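AlyGC (Glaciecola chathamensis, PDB 5GKD) is an alginate lyase of polysaccharide lyase family 6, cleaving the uronate polymer alginate, probably by beta-elimination. Local coordinates at residues A[148-154]-A[183-189]; A[160-166]-A[195-200]; A[585-591]-A[617-623]; A[657-663]-A[679-684]. One frame throughout, in Å; residues are numbered along the deposited sequence.

Contact 1: A[148-154]-A[183-189]. With CA (calcium ion), chain E; PO4 (phosphate ion), chain G.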
# COMPACT_ATOMS: atom_id res chain seq x y z
N VAL A 148 -4.14 19.43 -10.70
CA VAL A 148 -5.12 20.24 -11.41
C VAL A 148 -5.34 19.65 -12.81
O VAL A 148 -4.45 19.02 -13.39
CB VAL A 148 -4.65 21.70 -11.44
CG1 VAL A 148 -3.41 21.84 -12.28
CG2 VAL A 148 -5.76 22.65 -11.95
N THR A 149 -6.56 19.77 -13.31
CA THR A 149 -6.81 19.31 -14.67
C THR A 149 -6.07 20.19 -15.68
O THR A 149 -5.39 19.69 -16.57
CB THR A 149 -8.32 19.28 -14.97
OG1 THR A 149 -8.97 18.47 -13.97
CG2 THR A 149 -8.61 18.68 -16.35
N MET A 150 -6.16 21.50 -15.50
CA MET A 150 -5.54 22.44 -16.43
C MET A 150 -4.96 23.61 -15.66
O MET A 150 -5.62 24.15 -14.77
CB MET A 150 -6.53 22.96 -17.44
CG MET A 150 -5.94 24.01 -18.36
SD MET A 150 -7.07 24.45 -19.67
CE MET A 150 -6.00 25.44 -20.70
N ALA A 151 -3.75 24.01 -16.02
CA ALA A 151 -3.11 25.14 -15.37
C ALA A 151 -2.39 26.01 -16.41
O ALA A 151 -2.00 25.54 -17.48
CB ALA A 151 -2.13 24.67 -14.29
N VAL A 152 -2.25 27.28 -16.08
CA VAL A 152 -1.38 28.23 -16.79
C VAL A 152 -0.17 28.45 -15.90
O VAL A 152 -0.32 28.88 -14.75
CB VAL A 152 -2.10 29.56 -17.05
CG1 VAL A 152 -1.11 30.62 -17.49
CG2 VAL A 152 -3.20 29.39 -18.07
N ARG A 153 1.02 28.15 -16.41
CA ARG A 153 2.25 28.33 -15.65
C ARG A 153 2.83 29.71 -15.92
O ARG A 153 2.74 30.24 -17.02
CB ARG A 153 3.31 27.30 -16.04
CG ARG A 153 3.08 25.91 -15.54
CD ARG A 153 3.30 25.79 -14.05
NE ARG A 153 4.60 25.25 -13.66
CZ ARG A 153 5.16 25.53 -12.48
NH1 ARG A 153 4.55 26.36 -11.65
NH2 ARG A 153 6.32 25.00 -12.13
N LEU A 154 3.53 30.23 -14.91
CA LEU A 154 4.07 31.59 -14.98
C LEU A 154 5.53 31.62 -14.55
O LEU A 154 6.01 32.62 -14.02
CB LEU A 154 3.25 32.51 -14.09
CG LEU A 154 1.78 32.58 -14.51
CD1 LEU A 154 1.01 33.32 -13.44
CD2 LEU A 154 1.67 33.25 -15.86
N GLU A 183 -8.21 20.76 -8.43
CA GLU A 183 -8.76 21.90 -9.15
C GLU A 183 -9.00 21.55 -10.62
O GLU A 183 -8.30 20.72 -11.20
CB GLU A 183 -7.83 23.10 -9.05
CG GLU A 183 -7.53 23.58 -7.65
CD GLU A 183 -6.28 22.95 -7.05
OE1 GLU A 183 -5.82 21.93 -7.58
OE2 GLU A 183 -5.75 23.48 -6.06
N THR A 184 -10.00 22.18 -11.21
CA THR A 184 -10.20 22.04 -12.64
C THR A 184 -9.31 23.00 -13.42
O THR A 184 -8.69 22.60 -14.40
CB THR A 184 -11.68 22.25 -12.98
OG1 THR A 184 -12.44 21.15 -12.46
CG2 THR A 184 -11.89 22.30 -14.49
N LEU A 185 -9.18 24.25 -12.97
CA LEU A 185 -8.39 25.28 -13.65
C LEU A 185 -7.63 26.07 -12.59
O LEU A 185 -8.24 26.62 -11.67
CB LEU A 185 -9.30 26.20 -14.47
CG LEU A 185 -8.83 27.04 -15.68
CD1 LEU A 185 -9.59 28.35 -15.78
CD2 LEU A 185 -7.37 27.28 -15.72
N ARG A 186 -6.31 26.16 -12.73
CA ARG A 186 -5.48 26.99 -11.87
C ARG A 186 -4.71 27.98 -12.74
O ARG A 186 -4.05 27.57 -13.70
CB ARG A 186 -4.50 26.13 -11.07
CG ARG A 186 -3.56 26.93 -10.18
CD ARG A 186 -2.49 26.03 -9.58
NE ARG A 186 -1.41 25.82 -10.53
CZ ARG A 186 -0.66 24.73 -10.60
NH1 ARG A 186 -0.86 23.72 -9.75
NH2 ARG A 186 0.30 24.63 -11.50
N ILE A 187 -4.77 29.26 -12.42
CA ILE A 187 -4.06 30.26 -13.21
C ILE A 187 -2.91 30.79 -12.37
O ILE A 187 -3.07 31.71 -11.56
CB ILE A 187 -4.99 31.38 -13.69
CG1 ILE A 187 -6.22 30.77 -14.35
CG2 ILE A 187 -4.27 32.26 -14.71
CD1 ILE A 187 -7.29 31.80 -14.66
N GLY A 188 -1.74 30.24 -12.59
CA GLY A 188 -0.58 30.64 -11.83
C GLY A 188 -0.39 29.76 -10.62
O GLY A 188 -1.00 28.71 -10.44
N THR A 189 0.47 30.26 -9.74
CA THR A 189 0.97 29.53 -8.60
C THR A 189 1.35 30.58 -7.57
O THR A 189 1.56 31.75 -7.91
CB THR A 189 2.14 28.64 -9.04
OG1 THR A 189 1.87 27.27 -8.72
CG2 THR A 189 3.43 29.09 -8.46
CA CA E . -6.96 23.88 -3.81
P PO4 G . 7.33 22.57 -14.31
O1 PO4 G . 6.74 23.74 -15.08
O2 PO4 G . 8.54 21.99 -15.01
O3 PO4 G . 6.25 21.53 -14.17
O4 PO4 G . 7.77 23.03 -12.94
O HOH W 1 -11.73 18.75 -14.03
O HOH W 2 0.39 27.35 -12.64
O HOH W 3 -7.71 24.61 -1.55
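The V148 and E183 side chains cross at about a right angle, V148 CG2 lying 3.6 Å from E183 CB; the other methyl, CG1, sits over one face of the R186 guanidinium. E183 OE2 binds the calcium ion at 2.6 Å, in a site shared with N180, E212 and E214. T149 gives its backbone N-H to E183 O, while its OG1, also bonded to R174, reaches T184 OG1 through a water. M150 O accepts from R186 N as the ladder becomes regular. Strands 150-152 and 185-188 run parallel, 12° apart, as adjacent rungs of the right-handed parallel beta-helix known from pectate-lyase-like enzymes; M150, V152, L185 and I187 turn to one face, A151 and R186 to the other. A151 CB lies 3.7 Å from R186 NH2, on the same guanidinium face as V148 CG1; T189 OG1 approaches the opposite face. V152 uses both backbone polar atoms: N donates to R186 O, and O accepts from G188 N and from a water that accepts from R186 NH2. R153, bent at chi2 (-72°) and chi3, turns its guanidinium 69° from the plane of R186's and presents an edge to a phosphate ion, probably from the crystallisation liquor, which takes NE on O1 (3.0 Å) and NH2 on O4 (2.6 Å) beside Y129 and R94. L154 packs CD1 at 3.5 Å from G188 CA, where a beta carbon would clash.

Contact 2: A[160-166]-A[195-200]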
# COMPACT_ATOMS: atom_id res chain seq x y z
N GLN A 160 4.70 34.83 -18.50
CA GLN A 160 3.85 35.84 -17.88
C GLN A 160 3.31 36.77 -18.96
O GLN A 160 3.70 36.70 -20.12
CB GLN A 160 4.65 36.60 -16.82
CG GLN A 160 5.11 35.69 -15.69
CD GLN A 160 6.29 36.27 -14.93
OE1 GLN A 160 6.63 37.43 -15.11
NE2 GLN A 160 6.92 35.47 -14.11
N GLN A 161 2.37 37.63 -18.57
CA GLN A 161 1.72 38.57 -19.50
C GLN A 161 1.33 37.86 -20.80
O GLN A 161 1.67 38.29 -21.90
CB GLN A 161 2.62 39.77 -19.78
CG GLN A 161 3.10 40.46 -18.52
CD GLN A 161 3.94 41.67 -18.80
OE1 GLN A 161 3.49 42.61 -19.44
NE2 GLN A 161 5.19 41.65 -18.32
N ASN A 162 0.61 36.76 -20.65
CA ASN A 162 0.44 35.84 -21.77
C ASN A 162 -0.76 36.17 -22.64
O ASN A 162 -0.72 35.88 -23.84
CB ASN A 162 0.31 34.40 -21.25
CG ASN A 162 -0.64 34.27 -20.05
OD1 ASN A 162 -1.86 34.42 -20.19
ND2 ASN A 162 -0.08 34.00 -18.87
N HIS A 163 -1.82 36.73 -22.08
CA HIS A 163 -3.08 36.92 -22.81
C HIS A 163 -3.60 35.61 -23.38
O HIS A 163 -4.27 35.60 -24.42
CB HIS A 163 -2.93 37.97 -23.93
CG HIS A 163 -2.60 39.33 -23.41
ND1 HIS A 163 -3.55 40.19 -22.92
CD2 HIS A 163 -1.41 39.95 -23.25
CE1 HIS A 163 -2.97 41.30 -22.51
NE2 HIS A 163 -1.67 41.18 -22.69
N HIS A 164 -3.32 34.50 -22.71
CA HIS A 164 -3.86 33.21 -23.14
C HIS A 164 -5.38 33.27 -23.13
O HIS A 164 -5.99 33.97 -22.31
CB HIS A 164 -3.39 32.08 -22.21
CG HIS A 164 -1.93 31.75 -22.33
ND1 HIS A 164 -1.25 31.76 -23.52
CD2 HIS A 164 -1.03 31.39 -21.38
CE1 HIS A 164 0.01 31.41 -23.31
NE2 HIS A 164 0.17 31.20 -22.02
N ARG A 165 -6.00 32.54 -24.04
CA ARG A 165 -7.45 32.48 -24.15
C ARG A 165 -7.93 31.04 -23.96
O ARG A 165 -7.51 30.13 -24.68
CB ARG A 165 -7.91 33.03 -25.50
CG ARG A 165 -9.41 33.01 -25.66
CD ARG A 165 -9.90 33.58 -27.00
NE ARG A 165 -11.35 33.48 -27.06
CZ ARG A 165 -12.07 33.51 -28.18
NH1 ARG A 165 -11.48 33.65 -29.36
NH2 ARG A 165 -13.38 33.40 -28.10
N ILE A 166 -8.81 30.84 -22.98
CA ILE A 166 -9.35 29.53 -22.64
C ILE A 166 -10.86 29.61 -22.75
O ILE A 166 -11.52 30.20 -21.88
CB ILE A 166 -8.90 29.08 -21.24
CG1 ILE A 166 -7.37 29.08 -21.16
CG2 ILE A 166 -9.54 27.74 -20.87
CD1 ILE A 166 -6.80 29.01 -19.76
N THR A 195 2.79 38.37 -10.26
CA THR A 195 3.00 38.75 -11.65
C THR A 195 1.64 38.82 -12.34
O THR A 195 0.66 38.23 -11.89
CB THR A 195 3.91 37.76 -12.37
OG1 THR A 195 3.22 36.53 -12.58
CG2 THR A 195 5.16 37.49 -11.55
N ASP A 196 1.60 39.58 -13.43
CA ASP A 196 0.38 39.78 -14.21
C ASP A 196 0.32 38.73 -15.31
O ASP A 196 1.21 38.65 -16.16
CB ASP A 196 0.35 41.17 -14.84
CG ASP A 196 0.16 42.28 -13.82
OD1 ASP A 196 -0.42 42.03 -12.75
OD2 ASP A 196 0.59 43.40 -14.12
N SER A 197 -0.76 37.95 -15.32
CA SER A 197 -0.94 36.90 -16.32
C SER A 197 -1.79 37.35 -17.51
O SER A 197 -1.49 36.96 -18.64
CB SER A 197 -1.55 35.67 -15.66
OG SER A 197 -1.77 34.63 -16.59
N PHE A 198 -2.83 38.15 -17.28
CA PHE A 198 -3.75 38.63 -18.33
C PHE A 198 -4.46 37.48 -19.05
O PHE A 198 -4.76 37.57 -20.23
CB PHE A 198 -3.02 39.49 -19.37
CG PHE A 198 -2.34 40.72 -18.80
CD1 PHE A 198 -2.97 41.52 -17.88
CD2 PHE A 198 -1.09 41.08 -19.24
CE1 PHE A 198 -2.35 42.67 -17.38
CE2 PHE A 198 -0.46 42.22 -18.74
CZ PHE A 198 -1.09 43.01 -17.80
N THR A 199 -4.74 36.40 -18.34
CA THR A 199 -5.40 35.25 -18.95
C THR A 199 -6.91 35.47 -19.05
O THR A 199 -7.54 35.93 -18.11
CB THR A 199 -5.13 33.99 -18.13
OG1 THR A 199 -3.72 33.72 -18.12
CG2 THR A 199 -5.88 32.81 -18.71
N LEU A 200 -7.47 35.09 -20.19
CA LEU A 200 -8.90 35.21 -20.48
C LEU A 200 -9.55 33.83 -20.41
O LEU A 200 -9.20 32.94 -21.19
CB LEU A 200 -9.09 35.83 -21.87
CG LEU A 200 -10.50 35.96 -22.44
CD1 LEU A 200 -11.31 36.65 -21.38
CD2 LEU A 200 -10.55 36.80 -23.72
O HOH W 4 -6.64 39.03 -22.77
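N162 and its partners S197 and T199 supply the side-chain hydrogen bonds of this contact. With CG set between backbone N and carbonyl carbon (chi1 45°), the carboxamide turns in toward the 195-200 segment. OD1 accepts from T199 OG1 at 2.9 Å and from the backbone N of H164, each donor in the carbonyl plane and on a lone pair; the second bond makes an Asx turn. ND2 donates to S197 OG (2.9 Å), slightly out of the amide plane, and S197 OG in turn donates to T199 OG1. Were N162 an alanine, T199 OG1 and the H164 N-H would probably lose their shared acceptor and S197 OG its amide donor, letting the turn relax.

Backbone bonds frame this network. Q161 N donates to D196 O and N162 N to S197 O; farther on, L200 N to H164 O and I166 N to L200 O, both 2.8 Å, begin the parallel pairing of strands 165-167 and 200-207, neighbouring rungs of the beta-helix.

The aromatic contact is made by F198. Its CB sits over the H163 ring, 3.7 Å from the centroid, a CH-pi contact; the two rings are nearly parallel, 22° apart, but slid so far that they barely overlap. On the buried side, T199 CG2 meets I166 CD1 at 4.0 Å.

Since one amide grips both a hydroxyl of the next rung and the backbone of its own turn, the bends entering the two strands are probably fixed together, before regular sheet pairing takes over.

Contact 3: A[585-591]-A[617-623]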
# COMPACT_ATOMS: atom_id res chain seq x y z
N ILE A 585 -17.34 -9.87 16.66
CA ILE A 585 -16.27 -9.47 15.80
C ILE A 585 -15.06 -9.04 16.59
O ILE A 585 -15.15 -8.17 17.40
CB ILE A 585 -16.75 -8.30 14.94
CG1 ILE A 585 -17.94 -8.74 14.09
CG2 ILE A 585 -15.63 -7.74 14.12
CD1 ILE A 585 -18.76 -7.60 13.56
N THR A 586 -13.93 -9.65 16.32
CA THR A 586 -12.73 -9.34 17.08
C THR A 586 -11.97 -8.13 16.56
O THR A 586 -11.22 -7.51 17.33
CB THR A 586 -11.78 -10.54 17.10
OG1 THR A 586 -11.43 -10.89 15.76
CG2 THR A 586 -12.43 -11.74 17.79
N GLY A 587 -12.12 -7.77 15.30
CA GLY A 587 -11.45 -6.62 14.73
C GLY A 587 -12.27 -5.35 14.88
O GLY A 587 -13.11 -5.22 15.77
N ASP A 588 -12.00 -4.39 14.01
CA ASP A 588 -12.83 -3.21 13.89
C ASP A 588 -13.96 -3.46 12.90
O ASP A 588 -13.90 -4.39 12.08
CB ASP A 588 -12.03 -2.00 13.43
CG ASP A 588 -10.83 -1.72 14.31
OD1 ASP A 588 -10.99 -1.51 15.53
OD2 ASP A 588 -9.71 -1.73 13.78
N LEU A 589 -14.98 -2.61 12.96
CA LEU A 589 -16.04 -2.61 11.97
C LEU A 589 -15.59 -1.93 10.68
O LEU A 589 -15.53 -2.57 9.62
CB LEU A 589 -17.28 -1.93 12.53
CG LEU A 589 -18.64 -2.61 12.64
CD1 LEU A 589 -19.73 -1.70 12.06
CD2 LEU A 589 -18.69 -3.98 12.02
N PHE A 590 -15.27 -0.64 10.75
CA PHE A 590 -14.83 0.12 9.59
C PHE A 590 -13.47 0.75 9.88
O PHE A 590 -13.33 1.55 10.81
CB PHE A 590 -15.85 1.20 9.20
CG PHE A 590 -17.12 0.63 8.63
CD1 PHE A 590 -17.21 0.31 7.29
CD2 PHE A 590 -18.22 0.38 9.43
CE1 PHE A 590 -18.36 -0.22 6.76
CE2 PHE A 590 -19.37 -0.14 8.91
CZ PHE A 590 -19.44 -0.44 7.57
N ARG A 591 -12.47 0.37 9.09
CA ARG A 591 -11.11 0.88 9.23
C ARG A 591 -10.90 1.91 8.13
O ARG A 591 -10.59 1.56 6.98
CB ARG A 591 -10.11 -0.27 9.17
CG ARG A 591 -10.14 -1.12 10.42
CD ARG A 591 -9.62 -2.53 10.18
NE ARG A 591 -8.21 -2.55 9.84
CZ ARG A 591 -7.23 -2.37 10.71
NH1 ARG A 591 -7.51 -2.12 11.98
NH2 ARG A 591 -5.96 -2.41 10.31
N LEU A 617 -18.22 -6.39 19.74
CA LEU A 617 -17.21 -5.96 18.78
C LEU A 617 -16.00 -5.51 19.58
O LEU A 617 -16.08 -4.53 20.32
CB LEU A 617 -17.75 -4.82 17.91
CG LEU A 617 -16.81 -3.93 17.08
CD1 LEU A 617 -16.27 -4.70 15.90
CD2 LEU A 617 -17.51 -2.66 16.60
N GLN A 618 -14.88 -6.21 19.43
CA GLN A 618 -13.72 -5.84 20.24
C GLN A 618 -13.13 -4.50 19.81
O GLN A 618 -12.62 -3.75 20.65
CB GLN A 618 -12.65 -6.93 20.18
CG GLN A 618 -13.11 -8.30 20.66
CD GLN A 618 -13.81 -8.23 21.98
OE1 GLN A 618 -13.19 -7.91 23.00
NE2 GLN A 618 -15.11 -8.49 21.98
N GLY A 619 -13.21 -4.18 18.52
CA GLY A 619 -12.61 -2.97 17.99
C GLY A 619 -13.60 -1.83 17.93
O GLY A 619 -14.65 -1.85 18.58
N ALA A 620 -13.27 -0.83 17.14
CA ALA A 620 -14.14 0.33 17.02
C ALA A 620 -15.18 0.12 15.94
O ALA A 620 -14.94 -0.56 14.94
CB ALA A 620 -13.34 1.60 16.73
N ILE A 621 -16.36 0.70 16.16
CA ILE A 621 -17.34 0.91 15.10
C ILE A 621 -16.68 1.55 13.88
O ILE A 621 -16.89 1.13 12.74
CB ILE A 621 -18.49 1.78 15.62
CG1 ILE A 621 -19.16 1.13 16.83
CG2 ILE A 621 -19.47 2.12 14.50
CD1 ILE A 621 -19.99 2.11 17.66
N ALA A 622 -15.91 2.60 14.11
CA ALA A 622 -15.26 3.30 13.01
C ALA A 622 -14.04 4.04 13.54
O ALA A 622 -14.09 4.63 14.61
CB ALA A 622 -16.21 4.28 12.32
N LYS A 623 -12.96 3.97 12.78
CA LYS A 623 -11.79 4.81 13.00
C LYS A 623 -11.62 5.59 11.71
O LYS A 623 -11.33 5.00 10.67
CB LYS A 623 -10.54 3.97 13.30
CG LYS A 623 -10.75 2.83 14.27
CD LYS A 623 -9.43 2.21 14.68
CE LYS A 623 -9.60 1.39 15.96
NZ LYS A 623 -8.35 0.78 16.44
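D588 and K623 are brought together by two first torsions of the same kind: in each, CG is anti to the carbonyl carbon (chi1 -55° and -44°), and the lysine chain then runs extended across the carboxylate at about a right angle. K623 CE comes to 3.2 Å from D588 OD1, while the ion pair itself, NZ to OD1, is long at 3.6 Å; NZ has a hydrogen bond to N654 besides. D588 OD1 also accepts the A620 backbone N-H at 2.9 Å on its anti lone pair. The other oxygen, OD2, lies in the plane of the R591 guanidinium and takes NH1 at 2.9 Å, nearly along its own C-O bond. Both carboxylate oxygens are thus engaged, and the network of D588, R591 and K623, continued by the salt bridge of R591 to D565, probably keeps the buried aspartate ionised.

The segments are matching turns of the C-terminal parallel beta-helix: each leaves one strand at I585 or L617, rounds a corner, and enters the next at F590 or A622. At the corner, G619 N bonds weakly to G587 O, and a beta carbon on G619 would run into that oxygen and D588 OD1. L589 N then donates to A620 O, F590 N to I621 O (3.1 Å) from above the carbonyl plane, and K623 N to F590 O.

Inside the corner L617 spreads its two methyls, CD1 to I585 CG2 at 3.6 Å and CD2 to L589 CG at 4.1 Å. The F590 ring turns its edge to I621 O, 3.6 Å from CD2, and packs against I609 and I575.

Contact 4: A[657-663]-A[679-684]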
# COMPACT_ATOMS: atom_id res chain seq x y z
N ALA A 657 -8.75 2.67 22.30
CA ALA A 657 -9.63 2.54 23.47
C ALA A 657 -10.92 3.33 23.28
O ALA A 657 -11.43 3.96 24.21
CB ALA A 657 -8.91 2.95 24.75
N ALA A 658 -11.45 3.30 22.07
CA ALA A 658 -12.68 4.00 21.74
C ALA A 658 -13.62 3.06 21.00
O ALA A 658 -13.19 2.11 20.35
CB ALA A 658 -12.41 5.24 20.88
N SER A 659 -14.92 3.33 21.12
CA SER A 659 -15.89 2.68 20.26
C SER A 659 -16.00 3.39 18.93
O SER A 659 -16.54 2.83 17.97
CB SER A 659 -17.27 2.65 20.92
OG SER A 659 -17.73 3.97 21.16
N LEU A 660 -15.50 4.62 18.86
CA LEU A 660 -15.59 5.47 17.69
C LEU A 660 -14.52 6.54 17.85
O LEU A 660 -14.54 7.26 18.85
CB LEU A 660 -16.98 6.09 17.60
CG LEU A 660 -17.45 6.85 16.38
CD1 LEU A 660 -17.56 5.92 15.20
CD2 LEU A 660 -18.80 7.46 16.69
N ILE A 661 -13.57 6.63 16.93
CA ILE A 661 -12.56 7.68 17.06
C ILE A 661 -12.50 8.45 15.75
O ILE A 661 -12.24 7.89 14.68
CB ILE A 661 -11.17 7.15 17.48
CG1 ILE A 661 -10.21 8.33 17.60
CG2 ILE A 661 -10.64 6.10 16.54
CD1 ILE A 661 -8.95 8.02 18.32
N LEU A 662 -12.75 9.75 15.85
CA LEU A 662 -12.97 10.62 14.70
C LEU A 662 -11.95 11.75 14.76
O LEU A 662 -12.05 12.64 15.61
CB LEU A 662 -14.40 11.13 14.69
CG LEU A 662 -15.46 10.02 14.79
CD1 LEU A 662 -16.87 10.59 14.72
CD2 LEU A 662 -15.27 9.04 13.68
N HIS A 663 -10.99 11.72 13.84
CA HIS A 663 -9.91 12.70 13.77
C HIS A 663 -10.03 13.47 12.46
O HIS A 663 -9.92 12.88 11.38
CB HIS A 663 -8.55 12.02 13.92
CG HIS A 663 -7.38 12.95 13.85
ND1 HIS A 663 -6.41 12.99 14.83
CD2 HIS A 663 -7.00 13.84 12.90
CE1 HIS A 663 -5.49 13.88 14.50
NE2 HIS A 663 -5.83 14.42 13.34
N ALA A 679 -16.66 1.29 25.03
CA ALA A 679 -15.64 2.31 25.07
C ALA A 679 -16.24 3.63 24.59
O ALA A 679 -17.24 3.65 23.87
CB ALA A 679 -14.45 1.89 24.21
N PRO A 680 -15.66 4.76 24.99
CA PRO A 680 -16.27 6.06 24.68
C PRO A 680 -16.14 6.45 23.21
O PRO A 680 -15.39 5.86 22.43
CB PRO A 680 -15.48 7.01 25.57
CG PRO A 680 -14.14 6.36 25.70
CD PRO A 680 -14.44 4.91 25.81
N ILE A 681 -16.91 7.47 22.85
CA ILE A 681 -16.71 8.21 21.60
C ILE A 681 -15.57 9.20 21.81
O ILE A 681 -15.50 9.85 22.86
CB ILE A 681 -18.00 8.94 21.22
CG1 ILE A 681 -19.13 7.96 20.93
CG2 ILE A 681 -17.77 9.88 20.04
CD1 ILE A 681 -20.48 8.65 20.84
N ILE A 682 -14.66 9.33 20.84
CA ILE A 682 -13.54 10.24 20.99
C ILE A 682 -13.42 11.11 19.75
O ILE A 682 -13.26 10.59 18.64
CB ILE A 682 -12.21 9.52 21.25
CG1 ILE A 682 -12.27 8.68 22.53
CG2 ILE A 682 -11.08 10.55 21.38
CD1 ILE A 682 -10.95 8.06 22.93
N PHE A 683 -13.50 12.42 19.95
CA PHE A 683 -13.29 13.40 18.89
C PHE A 683 -11.89 13.98 19.02
O PHE A 683 -11.45 14.32 20.12
CB PHE A 683 -14.33 14.52 18.96
CG PHE A 683 -15.72 14.05 18.70
CD1 PHE A 683 -16.16 13.84 17.41
CD2 PHE A 683 -16.59 13.82 19.74
CE1 PHE A 683 -17.44 13.38 17.17
CE2 PHE A 683 -17.87 13.37 19.51
CZ PHE A 683 -18.30 13.15 18.22
N GLU A 684 -11.20 14.05 17.89
CA GLU A 684 -9.94 14.76 17.76
C GLU A 684 -10.17 15.80 16.65
O GLU A 684 -9.93 15.55 15.46
CB GLU A 684 -8.78 13.77 17.48
CG GLU A 684 -8.56 12.76 18.63
CD GLU A 684 -7.36 11.85 18.45
OE1 GLU A 684 -6.91 11.66 17.30
OE2 GLU A 684 -6.86 11.30 19.47
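H663 and E684 form a histidine-carboxylate hydrogen bond between neighbouring parallel strands, ND1 donating to OE1 at 2.8 Å. The oxygen lies close to the plane of the imidazole at its edge, whereas the nitrogen meets the anti side of the carboxylate, the two planes standing 73° apart. The ring also stacks on Y625, one rung back, and E684 OE2 forms a salt bridge with R708, one rung ahead. With a leucine for H663, E684 OE1 would probably lose this donor and Y625 its stacking partner, though R708 still holds OE2.

Strands 660-663 and 681-684, 8° apart, are successive rungs of the C-terminal parallel beta-helix. In their backbone ladder I682 N donates to L660 O, L662 N to I682 O and E684 N to L662 O (2.8 Å). I661 and I682 share the face of H663 and E684; on it, I661 CD1 passes 4.1 Å from E684 OE2, and A658 CB meets I682 CD1 at 3.8 Å. Turned the other way, L662 and F683 lie side by side, CD1 to CE1 3.8 Å, in a layer with L660 and I681 that packs on F675 and M670.

Ahead of the strands, S659 bonds twice. Its N donates to P680 O, and a chi1 of 61° tucks the hydroxyl over its own backbone, from where it donates to A679 O at 2.8 Å, well above the carbonyl plane.

In the fold
The four contacts fall into two pairs, one in each parallel beta-helix of the chain. Contacts 1 and 2, centres 12 Å apart, lie in the N-terminal, chondroitinase B-like one; their segments alternate along the chain, so they join the same two turns on different faces, and L154 O probably bonds to Q160 NE2 between them. Contacts 3 and 4 follow in series, centres 11 Å apart, with strands 622-625 and 660-663 adjacent in one parallel sheet. The pairs lie on opposite sides of the chain's centre, contacts 1 and 3 being about 41 Å apart between centres. The same stacking of turns thus serves both beta-helices, while the calcium site, to which contact 1 gives E183, belongs to the first.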